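Local structure of uricase (Arthrobacter globiformis, 2YZC) at residues V25-V30 and Q40-T45; F82-E87 and V197-V202; Q112-R117 and E131-V136; A148-L153 and T184-R189; A204-L209 and R231-T236. The protein catalyses the oxidation of uric acid to 5-hydroxyisourate, which is then processed further to (S)-allantoin. All blocks are in the same frame, centred on the assembly; numbering follows the deposited sequence.

Contact 1. Residues V25-V30 and Q40-T45; sequences VRLVKV and QDLNVT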
# COMPACT_ATOMS: atom_id res chain seq x y z
N VAL A 25 2.78 6.81 -16.77
CA VAL A 25 3.52 8.03 -17.08
C VAL A 25 2.74 9.13 -16.36
O VAL A 25 1.61 9.45 -16.75
CB VAL A 25 3.54 8.30 -18.60
CG1 VAL A 25 4.18 9.66 -18.90
CG2 VAL A 25 4.30 7.19 -19.32
N ARG A 26 3.32 9.68 -15.30
CA ARG A 26 2.64 10.72 -14.53
C ARG A 26 2.81 12.09 -15.18
O ARG A 26 3.93 12.60 -15.33
CB ARG A 26 3.17 10.73 -13.10
CG ARG A 26 2.71 9.51 -12.30
CD ARG A 26 1.26 9.63 -11.86
NE ARG A 26 1.09 10.65 -10.82
CZ ARG A 26 0.57 11.86 -11.01
NH1 ARG A 26 0.47 12.71 -10.00
NH2 ARG A 26 0.14 12.22 -12.21
N LEU A 27 1.68 12.67 -15.55
CA LEU A 27 1.67 13.96 -16.22
C LEU A 27 0.81 15.01 -15.53
O LEU A 27 -0.30 14.73 -15.10
CB LEU A 27 1.15 13.79 -17.66
CG LEU A 27 0.58 15.05 -18.34
CD1 LEU A 27 1.73 15.96 -18.79
CD2 LEU A 27 -0.26 14.64 -19.54
N VAL A 28 1.35 16.22 -15.43
CA VAL A 28 0.60 17.32 -14.88
C VAL A 28 0.69 18.41 -15.94
O VAL A 28 1.78 18.84 -16.31
CB VAL A 28 1.18 17.83 -13.54
CG1 VAL A 28 0.54 19.16 -13.16
CG2 VAL A 28 0.89 16.81 -12.45
N LYS A 29 -0.47 18.81 -16.46
CA LYS A 29 -0.54 19.86 -17.47
C LYS A 29 -1.14 21.11 -16.85
O LYS A 29 -2.29 21.10 -16.38
CB LYS A 29 -1.40 19.42 -18.66
CG LYS A 29 -1.61 20.51 -19.71
CD LYS A 29 -0.30 20.96 -20.32
CE LYS A 29 -0.49 22.00 -21.42
NZ LYS A 29 -0.99 23.30 -20.89
N VAL A 30 -0.37 22.19 -16.83
CA VAL A 30 -0.86 23.44 -16.28
C VAL A 30 -1.28 24.36 -17.42
O VAL A 30 -0.54 24.54 -18.39
CB VAL A 30 0.22 24.17 -15.45
CG1 VAL A 30 -0.33 25.49 -14.93
CG2 VAL A 30 0.68 23.30 -14.30
N GLN A 40 -4.50 19.79 -14.84
CA GLN A 40 -4.97 18.49 -15.32
C GLN A 40 -3.88 17.53 -14.85
O GLN A 40 -2.70 17.73 -15.13
CB GLN A 40 -5.13 18.49 -16.85
CG GLN A 40 -6.37 19.27 -17.31
CD GLN A 40 -6.44 19.42 -18.81
OE1 GLN A 40 -7.30 18.84 -19.47
NE2 GLN A 40 -5.53 20.21 -19.36
N ASP A 41 -4.29 16.49 -14.12
CA ASP A 41 -3.34 15.55 -13.52
C ASP A 41 -3.71 14.13 -13.96
O ASP A 41 -4.77 13.63 -13.60
CB ASP A 41 -3.44 15.69 -11.99
CG ASP A 41 -2.29 15.03 -11.25
OD1 ASP A 41 -1.52 14.26 -11.87
OD2 ASP A 41 -2.15 15.29 -10.03
N LEU A 42 -2.82 13.48 -14.72
CA LEU A 42 -3.06 12.13 -15.23
C LEU A 42 -1.94 11.11 -14.99
O LEU A 42 -0.78 11.47 -14.83
CB LEU A 42 -3.30 12.18 -16.75
CG LEU A 42 -4.41 13.05 -17.34
CD1 LEU A 42 -4.33 12.99 -18.87
CD2 LEU A 42 -5.76 12.55 -16.86
N ASN A 43 -2.33 9.83 -14.99
CA ASN A 43 -1.40 8.71 -14.86
C ASN A 43 -1.71 7.94 -16.15
O ASN A 43 -2.73 7.23 -16.22
CB ASN A 43 -1.74 7.84 -13.64
CG ASN A 43 -0.69 6.78 -13.37
OD1 ASN A 43 -0.95 5.77 -12.70
ND2 ASN A 43 0.52 6.99 -13.88
N VAL A 44 -0.84 8.07 -17.15
CA VAL A 44 -1.06 7.47 -18.47
C VAL A 44 -0.28 6.20 -18.81
O VAL A 44 0.89 6.07 -18.49
CB VAL A 44 -0.74 8.53 -19.57
CG1 VAL A 44 -1.11 7.99 -20.95
CG2 VAL A 44 -1.49 9.83 -19.27
N THR A 45 -0.97 5.28 -19.47
CA THR A 45 -0.35 4.03 -19.89
C THR A 45 -0.62 3.84 -21.38
O THR A 45 -1.74 4.00 -21.85
CB THR A 45 -0.93 2.83 -19.11
OG1 THR A 45 -0.50 2.90 -17.74
CG2 THR A 45 -0.47 1.51 -19.73
O HOH W 1 0.61 15.64 -9.13
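Val25 and Val44 face each other as a hydrogen-bonded antiparallel pair: Val25 N gives a nearly straight bond to Val44 O (2.7 Å) and Val25 O takes one from Val44 N (2.8 Å). Val25 CB stands 4.4 Å from Val44 CB on the face that helix 67-78 covers with Lys71 and Tyr75, a place suited to compact beta-branched residues. At the far end of the ladder Gln40 lies beside Lys29, both pointing the same way, while Lys29 N bonds Gln40 O at 2.8 Å; the lysine ammonium goes on to Glu267 of a second subunit. Arg26 occupies the opposite face. Bends at chi2 (-77°) and chi3 (-70°) set its CD against Asn43 and turn NE. Its NH2 forms a salt bridge with Asp41 OD1 (2.7 Å) and also donates to Leu42 O (2.9 Å). That carbonyl is gripped from both faces of its plane, since Leu27 N binds on the other side. An alanine in place of Arg26 would probably leave buried Asp41 without its opposite charge and Leu42 O without its second donor. The whole is a beta hairpin of the uricase tunnelling fold, whose sheet continues into the second subunit.

Contact 2. Residues F82-E87 and V197-V202; sequences FATTEE and VDFDAV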
# COMPACT_ATOMS: atom_id res chain seq x y z
N PHE A 82 -5.32 19.50 -24.05
CA PHE A 82 -6.37 18.57 -24.40
C PHE A 82 -7.63 18.91 -23.61
O PHE A 82 -7.55 19.25 -22.43
CB PHE A 82 -5.93 17.13 -24.11
CG PHE A 82 -5.24 16.96 -22.78
CD1 PHE A 82 -3.90 17.28 -22.64
CD2 PHE A 82 -5.93 16.46 -21.68
CE1 PHE A 82 -3.24 17.12 -21.41
CE2 PHE A 82 -5.29 16.29 -20.45
CZ PHE A 82 -3.94 16.62 -20.31
N ALA A 83 -8.78 18.82 -24.27
CA ALA A 83 -10.06 19.15 -23.66
C ALA A 83 -10.45 18.18 -22.55
O ALA A 83 -10.89 18.59 -21.48
CB ALA A 83 -11.15 19.18 -24.73
N THR A 84 -10.29 16.89 -22.81
CA THR A 84 -10.64 15.86 -21.84
C THR A 84 -9.61 14.75 -21.90
O THR A 84 -8.80 14.68 -22.82
CB THR A 84 -12.02 15.23 -22.13
OG1 THR A 84 -11.97 14.61 -23.42
CG2 THR A 84 -13.12 16.29 -22.12
N THR A 85 -9.64 13.88 -20.90
CA THR A 85 -8.72 12.75 -20.83
C THR A 85 -8.98 11.80 -22.00
O THR A 85 -8.04 11.32 -22.63
CB THR A 85 -8.90 12.00 -19.50
OG1 THR A 85 -8.59 12.88 -18.41
CG2 THR A 85 -8.00 10.78 -19.44
N GLU A 86 -10.25 11.54 -22.30
CA GLU A 86 -10.57 10.65 -23.40
C GLU A 86 -10.05 11.18 -24.74
O GLU A 86 -9.54 10.42 -25.56
CB GLU A 86 -12.08 10.40 -23.48
CG GLU A 86 -12.61 9.58 -22.32
CD GLU A 86 -13.12 10.42 -21.15
OE1 GLU A 86 -12.57 11.51 -20.89
OE2 GLU A 86 -14.09 9.98 -20.49
N GLU A 87 -10.17 12.48 -24.96
CA GLU A 87 -9.69 13.06 -26.21
C GLU A 87 -8.17 13.03 -26.29
O GLU A 87 -7.60 12.93 -27.38
CB GLU A 87 -10.23 14.49 -26.35
CG GLU A 87 -11.73 14.51 -26.57
CD GLU A 87 -12.34 15.88 -26.40
OE1 GLU A 87 -12.09 16.75 -27.25
OE2 GLU A 87 -13.08 16.07 -25.41
N VAL A 197 -18.97 12.02 -27.53
CA VAL A 197 -19.59 12.18 -26.22
C VAL A 197 -19.04 13.42 -25.54
O VAL A 197 -17.91 13.83 -25.82
CB VAL A 197 -19.25 10.96 -25.32
CG1 VAL A 197 -20.02 11.04 -24.02
CG2 VAL A 197 -19.54 9.66 -26.05
N ASP A 198 -19.83 14.04 -24.67
CA ASP A 198 -19.36 15.19 -23.90
C ASP A 198 -18.83 14.44 -22.68
O ASP A 198 -19.52 14.31 -21.68
CB ASP A 198 -20.53 16.09 -23.49
CG ASP A 198 -20.08 17.31 -22.69
OD1 ASP A 198 -19.05 17.21 -21.98
OD2 ASP A 198 -20.76 18.35 -22.75
N PHE A 199 -17.61 13.92 -22.80
CA PHE A 199 -17.00 13.12 -21.75
C PHE A 199 -17.10 13.65 -20.32
O PHE A 199 -17.46 12.89 -19.42
CB PHE A 199 -15.55 12.83 -22.13
CG PHE A 199 -15.42 12.03 -23.40
CD1 PHE A 199 -15.85 10.71 -23.45
CD2 PHE A 199 -14.88 12.59 -24.55
CE1 PHE A 199 -15.75 9.96 -24.62
CE2 PHE A 199 -14.77 11.86 -25.73
CZ PHE A 199 -15.21 10.54 -25.76
N ASP A 200 -16.80 14.92 -20.10
CA ASP A 200 -16.89 15.47 -18.75
C ASP A 200 -18.34 15.52 -18.25
O ASP A 200 -18.61 15.17 -17.10
CB ASP A 200 -16.31 16.89 -18.70
CG ASP A 200 -14.79 16.91 -18.77
OD1 ASP A 200 -14.16 15.83 -18.67
OD2 ASP A 200 -14.22 18.01 -18.92
N ALA A 201 -19.26 15.94 -19.11
CA ALA A 201 -20.66 16.02 -18.71
C ALA A 201 -21.26 14.65 -18.39
O ALA A 201 -22.00 14.50 -17.42
CB ALA A 201 -21.49 16.72 -19.80
N VAL A 202 -20.93 13.65 -19.20
CA VAL A 202 -21.46 12.32 -18.95
C VAL A 202 -20.84 11.72 -17.69
O VAL A 202 -21.54 11.11 -16.89
CB VAL A 202 -21.20 11.39 -20.16
CG1 VAL A 202 -21.65 9.96 -19.83
CG2 VAL A 202 -21.97 11.91 -21.37
O HOH W 2 -11.28 14.77 -18.63
O HOH W 3 -16.57 10.02 -19.71
O HOH W 4 -15.68 16.04 -24.82
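Glu86 and Phe199 supply the apolar part of this contact, a CH-pi arrangement in which Glu86 CB sits over the centre of the phenyl ring, 3.5 Å from the centroid and 4° off the ring normal. The bend at chi2 (93°) swings CD toward the inner end of the ring, 3.6 Å from Phe199 CD1, with the carboxylate plane 27° from that of the ring. The opposite ring face carries Val197 O of its own segment. Beside the ring, Thr84 and Asp200 slide past each other, CG2 of the threonine 3.6 Å from OD1 of the aspartate.

Capping bonds hold each helix start. Thr84 OG1 accepts from Glu87 N (3.2 Å) and donates to Glu87 OE2 (2.7 Å), using the threonine hydroxyl both ways; Asp198 OD1 accepts from Ala201 N in the second helix.

Waters supply the polar links between the two segments, with no direct hydrogen bond from one to the other. One donates to Glu86 OE2 (2.6 Å) and to Phe199 O (3.0 Å), and another joins Glu87 OE2 to Val197 O.

The nearby carboxylates of Glu86 and Asp200 would probably repel each other, but each forms a salt bridge with Arg133. The acids gathered near two helix N-termini are thus probably stabilised as anions by that shared arginine and by the helix ends.

Contact 3. Residues Q112-R117 and E131-V136; sequences QFFWDR and EVRTAV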
# COMPACT_ATOMS: atom_id res chain seq x y z
N GLN A 112 -7.41 9.90 -13.83
CA GLN A 112 -7.45 11.36 -13.74
C GLN A 112 -7.66 11.69 -12.28
O GLN A 112 -8.57 11.16 -11.64
CB GLN A 112 -8.61 11.93 -14.56
CG GLN A 112 -8.66 13.46 -14.56
CD GLN A 112 -9.83 14.01 -15.36
OE1 GLN A 112 -10.21 13.44 -16.38
NE2 GLN A 112 -10.39 15.12 -14.91
N PHE A 113 -6.81 12.56 -11.75
CA PHE A 113 -6.88 12.97 -10.36
C PHE A 113 -7.45 14.38 -10.27
O PHE A 113 -7.05 15.28 -11.01
CB PHE A 113 -5.48 12.92 -9.74
CG PHE A 113 -4.79 11.60 -9.94
CD1 PHE A 113 -3.65 11.51 -10.74
CD2 PHE A 113 -5.30 10.44 -9.36
CE1 PHE A 113 -3.04 10.28 -10.97
CE2 PHE A 113 -4.69 9.21 -9.59
CZ PHE A 113 -3.56 9.13 -10.39
N PHE A 114 -8.39 14.57 -9.35
CA PHE A 114 -9.05 15.86 -9.20
C PHE A 114 -8.40 16.79 -8.19
O PHE A 114 -7.86 16.35 -7.17
CB PHE A 114 -10.52 15.65 -8.84
CG PHE A 114 -11.29 14.90 -9.88
CD1 PHE A 114 -11.67 13.58 -9.67
CD2 PHE A 114 -11.62 15.50 -11.09
CE1 PHE A 114 -12.35 12.86 -10.66
CE2 PHE A 114 -12.30 14.80 -12.09
CZ PHE A 114 -12.67 13.48 -11.87
N TRP A 115 -8.47 18.08 -8.49
CA TRP A 115 -7.93 19.13 -7.65
C TRP A 115 -8.98 20.23 -7.45
O TRP A 115 -9.77 20.51 -8.36
CB TRP A 115 -6.69 19.76 -8.29
CG TRP A 115 -5.48 18.88 -8.35
CD1 TRP A 115 -5.19 17.93 -9.30
CD2 TRP A 115 -4.39 18.85 -7.42
NE1 TRP A 115 -4.00 17.33 -9.02
CE2 TRP A 115 -3.48 17.87 -7.87
CE3 TRP A 115 -4.10 19.56 -6.25
CZ2 TRP A 115 -2.29 17.58 -7.19
CZ3 TRP A 115 -2.92 19.27 -5.57
CH2 TRP A 115 -2.03 18.28 -6.04
N ASP A 116 -8.97 20.83 -6.27
CA ASP A 116 -9.88 21.93 -5.96
C ASP A 116 -9.01 23.13 -5.65
O ASP A 116 -7.90 22.98 -5.15
CB ASP A 116 -10.73 21.60 -4.73
CG ASP A 116 -11.61 20.39 -4.93
OD1 ASP A 116 -12.27 20.30 -5.99
OD2 ASP A 116 -11.65 19.53 -4.02
N ARG A 117 -9.50 24.33 -5.95
CA ARG A 117 -8.74 25.54 -5.65
C ARG A 117 -8.81 25.77 -4.15
O ARG A 117 -9.78 25.39 -3.50
CB ARG A 117 -9.34 26.76 -6.36
CG ARG A 117 -9.22 26.75 -7.87
CD ARG A 117 -9.84 28.00 -8.49
NE ARG A 117 -9.86 27.89 -9.94
CZ ARG A 117 -8.79 28.06 -10.72
NH1 ARG A 117 -7.61 28.36 -10.18
NH2 ARG A 117 -8.89 27.90 -12.03
N GLU A 131 -12.27 10.25 -5.05
CA GLU A 131 -12.57 9.40 -6.19
C GLU A 131 -11.51 9.60 -7.26
O GLU A 131 -10.83 10.62 -7.28
CB GLU A 131 -13.94 9.74 -6.78
CG GLU A 131 -13.97 11.08 -7.48
CD GLU A 131 -15.38 11.52 -7.84
OE1 GLU A 131 -16.21 11.64 -6.91
OE2 GLU A 131 -15.65 11.75 -9.04
N VAL A 132 -11.37 8.61 -8.13
CA VAL A 132 -10.42 8.66 -9.23
C VAL A 132 -11.21 8.30 -10.48
O VAL A 132 -11.98 7.33 -10.48
CB VAL A 132 -9.27 7.65 -9.04
CG1 VAL A 132 -8.39 7.64 -10.29
CG2 VAL A 132 -8.43 8.03 -7.82
N ARG A 133 -11.02 9.09 -11.53
CA ARG A 133 -11.70 8.87 -12.79
C ARG A 133 -10.77 8.09 -13.73
O ARG A 133 -9.56 8.34 -13.75
CB ARG A 133 -12.09 10.21 -13.40
CG ARG A 133 -12.60 10.16 -14.84
CD ARG A 133 -13.07 11.55 -15.26
NE ARG A 133 -13.39 11.62 -16.68
CZ ARG A 133 -13.82 12.72 -17.30
NH1 ARG A 133 -13.98 13.84 -16.62
NH2 ARG A 133 -14.05 12.69 -18.61
N THR A 134 -11.34 7.16 -14.49
CA THR A 134 -10.54 6.36 -15.40
C THR A 134 -11.09 6.38 -16.82
O THR A 134 -12.27 6.65 -17.04
CB THR A 134 -10.48 4.88 -14.94
OG1 THR A 134 -11.78 4.29 -15.04
CG2 THR A 134 -10.00 4.78 -13.50
N ALA A 135 -10.22 6.10 -17.77
CA ALA A 135 -10.60 6.04 -19.18
C ALA A 135 -9.68 5.04 -19.86
O ALA A 135 -8.48 5.00 -19.58
CB ALA A 135 -10.47 7.42 -19.83
N VAL A 136 -10.25 4.22 -20.73
CA VAL A 136 -9.48 3.23 -21.45
C VAL A 136 -9.94 3.28 -22.89
O VAL A 136 -11.14 3.26 -23.17
CB VAL A 136 -9.73 1.79 -20.93
CG1 VAL A 136 -9.03 0.79 -21.84
CG2 VAL A 136 -9.21 1.65 -19.50
O HOH W 5 -8.81 12.45 -7.46
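Gln112 and Arg133 form the antiparallel hydrogen-bonded pair at which strand 131-140 parts from strand 103-117, in the middle of the long curved sheet. Gln112 N donates to Arg133 O (2.7 Å) and Arg133 N to Gln112 O (3.2 Å). Beyond this pair the strands diverge, their directions 141° apart, and strand 124-129 takes over as the partner of Phe114. Where they open, a water accepts from Phe114 N (2.9 Å) and donates to Glu131 O (2.7 Å), doing the work of a missing ladder bond. The Phe114 ring packs against Glu131 and Arg133 where the strands separate: it crosses the Arg133 chain at about a right angle, with CZ 3.7 Å from CB of the arginine. Nearby, Phe113 CE2 touches Val132 CG1 at 4.1 Å.

Arg133 is stretched out from CG to NE, a length that carries its charge well past the strand. Gln112 runs alongside, its OE1 lying 3.4 Å above the guanidinium plane of Arg133 and toward its rim; Thr85 bonds that same oxygen. NH1 and NH2 form salt bridges with Asp200 and Glu86. With acids on its two amino groups and an amide oxygen over one face, the guanidinium is likely to be firmly held as a cation.

Contact 4. Residues A148-L153 and T184-R189; sequences AGIEGL and TDVSAR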
# COMPACT_ATOMS: atom_id res chain seq x y z
N ALA A 148 -15.13 4.45 -19.79
CA ALA A 148 -14.82 5.42 -18.75
C ALA A 148 -15.23 4.78 -17.43
O ALA A 148 -16.01 3.84 -17.42
CB ALA A 148 -15.59 6.72 -18.98
N GLY A 149 -14.71 5.29 -16.32
CA GLY A 149 -15.09 4.70 -15.06
C GLY A 149 -14.75 5.55 -13.85
O GLY A 149 -14.19 6.64 -13.97
N ILE A 150 -15.12 5.03 -12.69
CA ILE A 150 -14.85 5.71 -11.44
C ILE A 150 -14.42 4.65 -10.45
O ILE A 150 -14.87 3.50 -10.52
CB ILE A 150 -16.11 6.44 -10.93
CG1 ILE A 150 -15.78 7.25 -9.67
CG2 ILE A 150 -17.21 5.44 -10.63
CD1 ILE A 150 -16.90 8.17 -9.22
N GLU A 151 -13.53 5.02 -9.54
CA GLU A 151 -13.08 4.07 -8.53
C GLU A 151 -12.67 4.83 -7.28
O GLU A 151 -12.54 6.05 -7.30
CB GLU A 151 -11.90 3.25 -9.07
CG GLU A 151 -10.66 4.05 -9.43
CD GLU A 151 -9.66 3.22 -10.23
OE1 GLU A 151 -8.48 3.64 -10.34
OE2 GLU A 151 -10.05 2.16 -10.75
N GLY A 152 -12.53 4.09 -6.18
CA GLY A 152 -12.12 4.69 -4.92
C GLY A 152 -13.16 5.57 -4.26
O GLY A 152 -12.83 6.33 -3.34
N LEU A 153 -14.41 5.49 -4.71
CA LEU A 153 -15.48 6.28 -4.13
C LEU A 153 -16.24 5.45 -3.10
O LEU A 153 -17.13 4.66 -3.44
CB LEU A 153 -16.43 6.76 -5.22
CG LEU A 153 -17.66 7.55 -4.78
CD1 LEU A 153 -17.26 8.73 -3.91
CD2 LEU A 153 -18.42 8.01 -6.01
N THR A 184 -19.82 0.35 0.73
CA THR A 184 -19.10 -0.24 -0.38
C THR A 184 -18.17 0.78 -1.02
O THR A 184 -18.19 1.96 -0.68
CB THR A 184 -20.10 -0.78 -1.46
OG1 THR A 184 -19.39 -1.50 -2.47
CG2 THR A 184 -20.85 0.36 -2.12
N ASP A 185 -17.32 0.30 -1.93
CA ASP A 185 -16.41 1.16 -2.67
C ASP A 185 -16.96 1.08 -4.09
O ASP A 185 -16.98 0.01 -4.69
CB ASP A 185 -14.98 0.61 -2.69
CG ASP A 185 -14.32 0.64 -1.33
OD1 ASP A 185 -14.51 1.64 -0.60
OD2 ASP A 185 -13.60 -0.32 -1.00
N VAL A 186 -17.43 2.20 -4.61
CA VAL A 186 -17.98 2.18 -5.95
C VAL A 186 -16.89 2.10 -7.01
O VAL A 186 -16.04 2.99 -7.11
CB VAL A 186 -18.85 3.42 -6.23
CG1 VAL A 186 -19.44 3.33 -7.63
CG2 VAL A 186 -19.96 3.53 -5.19
N SER A 187 -16.92 1.01 -7.77
CA SER A 187 -15.99 0.78 -8.87
C SER A 187 -16.93 0.48 -10.02
O SER A 187 -17.59 -0.56 -10.02
CB SER A 187 -15.09 -0.43 -8.62
OG SER A 187 -14.01 -0.11 -7.76
N ALA A 188 -17.00 1.38 -10.99
CA ALA A 188 -17.88 1.18 -12.12
C ALA A 188 -17.18 1.56 -13.41
O ALA A 188 -16.37 2.48 -13.43
CB ALA A 188 -19.15 2.00 -11.96
N ARG A 189 -17.49 0.84 -14.48
CA ARG A 189 -16.91 1.12 -15.78
C ARG A 189 -18.00 0.96 -16.82
O ARG A 189 -18.75 -0.03 -16.81
CB ARG A 189 -15.74 0.18 -16.03
CG ARG A 189 -14.47 0.65 -15.32
CD ARG A 189 -13.42 -0.44 -15.23
NE ARG A 189 -12.18 0.07 -14.66
CZ ARG A 189 -12.08 0.72 -13.50
NH1 ARG A 189 -13.15 0.96 -12.76
NH2 ARG A 189 -10.89 1.14 -13.08
O HOH W 6 -13.02 1.39 -5.85
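Ile150 and Ala188 make a hydrogen-bonded pair of two nearly antiparallel strands (169°), Ile150 N reaching Ala188 O at 2.9 Å and Ala188 N returning to Ile150 O at 3.0 Å. Further on the partners slip by one residue, so that Val186 N bonds Leu153 O (2.7 Å): a beta bulge. Gly152 sits in it with a positive phi of 71°, which glycine adopts easily, and a water joins its N to Ser187 OG. Val186 O, buried here, has no hydrogen-bond partner in the model.

Gly149 opposes Arg189 with CA atoms just 4.1 Å apart; a CB on it would collide with Ala188 O and with the arginine chain. Arg189 runs extended from CG to NE past this glycine, and its NH2 forms a salt bridge with Glu151 OE2 (2.7 Å), which lies in the guanidinium plane, although the nitrogen stands above the carboxylate plane. An alanine in place of Arg189 would probably leave Glu151 without its opposite charge and open a gap over Gly149. On the other face Ile150 CG2 packs on Ala188 CB (4.2 Å), and Leu153 on Val186. Helix 199-216 packs on Ile150, Leu153 and Ala188; an antiparallel sheet with helices laid on one face is the arrangement of the tunnelling fold.

Contact 5. Residues A204-L209 and R231-T236; sequences ASVRGL and RAVIET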
# COMPACT_ATOMS: atom_id res chain seq x y z
N ALA A 204 -19.87 13.28 -15.05
CA ALA A 204 -20.53 13.93 -13.92
C ALA A 204 -21.94 13.38 -13.73
O ALA A 204 -22.38 13.13 -12.61
CB ALA A 204 -20.58 15.44 -14.14
N SER A 205 -22.66 13.19 -14.83
CA SER A 205 -24.02 12.67 -14.76
C SER A 205 -24.03 11.25 -14.23
O SER A 205 -24.85 10.90 -13.37
CB SER A 205 -24.68 12.71 -16.14
OG SER A 205 -25.91 12.01 -16.10
N VAL A 206 -23.15 10.41 -14.76
CA VAL A 206 -23.08 9.02 -14.34
C VAL A 206 -22.76 8.93 -12.85
O VAL A 206 -23.42 8.21 -12.10
CB VAL A 206 -22.03 8.24 -15.18
CG1 VAL A 206 -21.78 6.86 -14.60
CG2 VAL A 206 -22.54 8.10 -16.62
N ARG A 207 -21.76 9.69 -12.41
CA ARG A 207 -21.40 9.70 -10.99
C ARG A 207 -22.63 10.03 -10.14
O ARG A 207 -22.93 9.35 -9.16
CB ARG A 207 -20.30 10.74 -10.73
CG ARG A 207 -19.99 10.99 -9.26
CD ARG A 207 -18.91 12.06 -9.12
NE ARG A 207 -18.63 12.36 -7.72
CZ ARG A 207 -19.45 13.00 -6.90
NH1 ARG A 207 -20.64 13.42 -7.33
NH2 ARG A 207 -19.10 13.22 -5.64
N GLY A 208 -23.35 11.07 -10.54
CA GLY A 208 -24.54 11.47 -9.80
C GLY A 208 -25.64 10.42 -9.80
O GLY A 208 -26.33 10.23 -8.79
N LEU A 209 -25.83 9.74 -10.93
CA LEU A 209 -26.86 8.71 -11.03
C LEU A 209 -26.54 7.51 -10.15
O LEU A 209 -27.43 6.91 -9.54
CB LEU A 209 -27.02 8.26 -12.48
CG LEU A 209 -27.51 9.33 -13.46
CD1 LEU A 209 -27.40 8.83 -14.89
CD2 LEU A 209 -28.95 9.69 -13.12
N ARG A 231 -29.11 0.41 -14.07
CA ARG A 231 -30.28 0.72 -14.88
C ARG A 231 -30.44 2.22 -15.08
O ARG A 231 -30.74 2.69 -16.18
CB ARG A 231 -31.55 0.15 -14.23
CG ARG A 231 -32.82 0.36 -15.05
CD ARG A 231 -34.00 -0.43 -14.49
NE ARG A 231 -34.46 0.08 -13.21
CZ ARG A 231 -35.14 1.21 -13.05
NH1 ARG A 231 -35.44 1.96 -14.10
NH2 ARG A 231 -35.53 1.59 -11.84
N ALA A 232 -30.23 2.99 -14.01
CA ALA A 232 -30.36 4.44 -14.08
C ALA A 232 -29.40 5.02 -15.12
O ALA A 232 -29.74 5.96 -15.84
CB ALA A 232 -30.08 5.05 -12.71
N VAL A 233 -28.20 4.46 -15.20
CA VAL A 233 -27.20 4.94 -16.15
C VAL A 233 -27.60 4.64 -17.59
O VAL A 233 -27.64 5.55 -18.44
CB VAL A 233 -25.82 4.32 -15.85
CG1 VAL A 233 -24.84 4.61 -16.98
CG2 VAL A 233 -25.28 4.89 -14.54
N ILE A 234 -27.92 3.38 -17.87
CA ILE A 234 -28.31 2.99 -19.23
C ILE A 234 -29.57 3.71 -19.70
O ILE A 234 -29.66 4.11 -20.86
CB ILE A 234 -28.55 1.47 -19.33
CG1 ILE A 234 -27.32 0.70 -18.85
CG2 ILE A 234 -28.87 1.10 -20.78
CD1 ILE A 234 -26.06 0.97 -19.65
N GLU A 235 -30.54 3.87 -18.81
CA GLU A 235 -31.78 4.54 -19.17
C GLU A 235 -31.59 6.02 -19.45
O GLU A 235 -32.34 6.62 -20.23
CB GLU A 235 -32.83 4.36 -18.06
CG GLU A 235 -33.40 2.96 -17.98
CD GLU A 235 -34.43 2.82 -16.87
OE1 GLU A 235 -35.10 1.76 -16.81
OE2 GLU A 235 -34.56 3.76 -16.07
N THR A 236 -30.58 6.62 -18.83
CA THR A 236 -30.33 8.04 -19.00
C THR A 236 -29.38 8.39 -20.15
O THR A 236 -29.52 9.45 -20.75
CB THR A 236 -29.74 8.64 -17.70
OG1 THR A 236 -30.65 8.39 -16.61
CG2 THR A 236 -29.54 10.14 -17.84
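Leu209 and Thr236 reach toward each other tip to tip between two helices. The leucine leads with one methyl: chi2 (171°) puts CD1 at the far end of an extended chain, 3.7 Å from Thr236 CB. The hydroxyl oxygen of Thr236 also touches this methyl, but its proton is spent on its own helix, OG1 donating to Ala232 O (2.7 Å) almost in line with the carbonyl bond. A polar group in the final turn of a helix is thus satisfied locally, with no hydrogen bond across the contact.

Val206 and Val233 cross obliquely instead, meeting through their methyls, CG1 of the first 4.0 Å from CG2 of the second. Leu209 also lies against the last turns of the other helix: its CB is 4.4 Å from Ala232 CB and 4.3 Å from Val233 CG2. The small alanine leaves room for the leucine, while the beta-branched valines meet through short methyl groups, with no long side chain between them. The helix axes pass 9.4 Å from each other, their directions 143° apart.

Ile240 of strand 240-254 lies under both valines, and His237, just past the helix end, touches Ser205 and Leu209. Val13 of a third subunit packs on Arg231, Ile234 and Glu235, so helix 222-236 also meets a neighbouring subunit.

Contacts 1, 3 and 4 follow one another across a single antiparallel sheet. The centres of contact 1 and contact 3 are about 10 Å apart, and those of contact 3 and contact 4 about 11 Å. Contacts 2 and 5 belong to the helical layer and share helix 199-216. Polar ties join the layers: Arg133 of contact 3 binds Asp200 of contact 2 (NH1 to OD1, 2.9 Å), and Glu131 OE1 binds Arg207 NE of contact 5 (2.6 Å). The side chain of Val25 in contact 1 lies about 4 Å from that of Lys22, in the charge relay, and about 10 Å from a bound allantoate. The side chain of Thr184 in contact 4 is about 9 Å from a bound allantoate, on the side of Asn249 and His251. Contacts 2, 3 and 5 lie away from these sites.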